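Fatty acid CoA ligase (Marinactinospora thermotolerans, PDB 6SQ8) belongs to the ANL superfamily of AMP-binding enzymes and holds adenosine monophosphate in a pocket of the model. Local coordinates at residues 54-59 / 109-114. Numbering follows the deposited sequence.
Sequences ACLHAN and ARAADL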
loop_
_atom_site.group_PDB
_atom_site.type_symbol
_atom_site.label_atom_id
_atom_site.label_comp_id
_atom_site.label_asym_id
_atom_site.label_seq_id
_atom_site.Cartn_x
_atom_site.Cartn_y
_atom_site.Cartn_z
ATOM N N ALA A 54 -3.699 -19.377 3.587
ATOM C CA ALA A 54 -2.573 -18.549 4.018
ATOM C C ALA A 54 -1.355 -18.843 3.128
ATOM O O ALA A 54 -0.999 -19.990 2.929
ATOM C CB ALA A 54 -2.258 -18.799 5.470
ATOM N N CYS A 55 -0.722 -17.792 2.607
ATOM C CA CYS A 55 0.331 -17.937 1.662
ATOM C C CYS A 55 1.546 -17.125 2.101
ATOM O O CYS A 55 1.453 -15.919 2.349
ATOM C CB CYS A 55 -0.122 -17.501 0.285
ATOM S SG CYS A 55 -1.488 -18.502 -0.354
ATOM N N LEU A 56 2.685 -17.825 2.191
ATOM C CA LEU A 56 3.967 -17.292 2.628
ATOM C C LEU A 56 4.981 -17.480 1.498
ATOM O O LEU A 56 5.373 -18.601 1.178
ATOM C CB LEU A 56 4.378 -18.062 3.882
ATOM C CG LEU A 56 5.620 -17.551 4.603
ATOM C CD1 LEU A 56 5.386 -16.200 5.260
ATOM C CD2 LEU A 56 6.061 -18.562 5.646
ATOM N N HIS A 57 5.389 -16.373 0.875
ATOM C CA HIS A 57 6.239 -16.441 -0.308
ATOM C C HIS A 57 7.026 -15.150 -0.472
ATOM O O HIS A 57 6.741 -14.154 0.155
ATOM C CB HIS A 57 5.388 -16.680 -1.555
ATOM C CG HIS A 57 4.296 -15.676 -1.714
ATOM N ND1 HIS A 57 2.974 -15.995 -1.486
ATOM C CD2 HIS A 57 4.325 -14.362 -2.015
ATOM C CE1 HIS A 57 2.233 -14.930 -1.686
ATOM N NE2 HIS A 57 3.041 -13.915 -1.989
ATOM N N ALA A 58 8.011 -15.203 -1.359
ATOM C CA ALA A 58 8.760 -14.041 -1.795
ATOM C C ALA A 58 8.087 -13.477 -3.059
ATOM O O ALA A 58 6.988 -13.874 -3.400
ATOM C CB ALA A 58 10.189 -14.463 -2.043
ATOM N N ASN A 59 8.750 -12.543 -3.748
ATOM C CA ASN A 59 8.238 -12.000 -4.993
ATOM C C ASN A 59 8.675 -12.909 -6.136
ATOM O O ASN A 59 9.606 -12.582 -6.849
ATOM C CB ASN A 59 8.685 -10.555 -5.227
ATOM C CG ASN A 59 7.869 -9.546 -4.445
ATOM O OD1 ASN A 59 7.312 -9.878 -3.389
ATOM N ND2 ASN A 59 7.789 -8.325 -4.965
ATOM N N ALA A 109 11.924 -21.891 7.245
ATOM C CA ALA A 109 12.264 -21.527 8.608
ATOM C C ALA A 109 11.063 -20.848 9.276
ATOM O O ALA A 109 10.637 -21.253 10.351
ATOM C CB ALA A 109 13.484 -20.632 8.629
ATOM N N ARG A 110 10.519 -19.825 8.610
ATOM C CA ARG A 110 9.396 -19.055 9.139
ATOM C C ARG A 110 8.130 -19.923 9.170
ATOM O O ARG A 110 7.323 -19.804 10.085
ATOM C CB ARG A 110 9.197 -17.775 8.324
ATOM C CG ARG A 110 7.997 -16.948 8.755
ATOM C CD ARG A 110 7.982 -16.561 10.230
ATOM N NE ARG A 110 9.055 -15.645 10.581
ATOM C CZ ARG A 110 8.964 -14.317 10.546
ATOM N NH1 ARG A 110 7.828 -13.730 10.206
ATOM N NH2 ARG A 110 10.018 -13.577 10.842
ATOM N N ALA A 111 7.965 -20.790 8.172
ATOM C CA ALA A 111 6.790 -21.658 8.096
ATOM C C ALA A 111 6.744 -22.571 9.331
ATOM O O ALA A 111 5.689 -22.759 9.943
ATOM C CB ALA A 111 6.780 -22.461 6.806
ATOM N N ALA A 112 7.903 -23.147 9.666
ATOM C CA ALA A 112 8.047 -24.047 10.806
ATOM C C ALA A 112 7.727 -23.276 12.092
ATOM O O ALA A 112 6.882 -23.688 12.881
ATOM C CB ALA A 112 9.440 -24.629 10.825
ATOM N N ASP A 113 8.394 -22.132 12.256
ATOM C CA ASP A 113 8.168 -21.196 13.350
ATOM C C ASP A 113 6.660 -20.977 13.553
ATOM O O ASP A 113 6.158 -21.055 14.676
ATOM C CB ASP A 113 8.898 -19.886 13.041
ATOM C CG ASP A 113 9.369 -19.090 14.233
ATOM O OD1 ASP A 113 8.741 -19.232 15.319
ATOM O OD2 ASP A 113 10.316 -18.288 14.035
ATOM N N LEU A 114 5.946 -20.699 12.453
ATOM C CA LEU A 114 4.505 -20.406 12.456
ATOM C C LEU A 114 3.729 -21.616 12.981
ATOM O O LEU A 114 2.790 -21.463 13.768
ATOM C CB LEU A 114 4.042 -20.041 11.037
ATOM C CG LEU A 114 4.257 -18.578 10.641
ATOM C CD1 LEU A 114 4.077 -18.361 9.149
ATOM C CD2 LEU A 114 3.342 -17.647 11.416
#
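In the five-stranded parallel sheet of the AMP-binding region, strand 52-56 lies between strands 76-79 and 98-103, and Leu56 at its C-terminal end packs against helix 108-117, which packs on one face of the sheet. The strand segment 54-56 and helix segment 109-114 run roughly antiparallel (143°), with their axes 10.4 Å apart at closest approach. A single methyl, CD2 of Leu56, bridges that gap. With CG anti to the backbone N (chi1 -173°), the leucine points at the helix and sets CD2 against one turn of it, touching Arg110, Ala111 and Leu114. Leu114 meets it methyl to methyl, its CD1 4.0 Å from CD2 of Leu56, and also touches Ala90 and Ile93 of helix 86-95. Ala111 CB also touches Phe103 of the neighbouring strand, so the small residue ties the helix to two adjacent strands. Arg110 contributes only aliphatic carbon: its chain crosses Leu56 at about a right angle, then bends at chi2 and chi3 and carries the guanidinium away to Gln89 OE1 and Ala84 O, both hydrogen-bonded by NH1. Two Arg110 methylenes lie against the leucine, CG at 4.0 Å from Leu56 CD2 and CB at 4.2 Å from it.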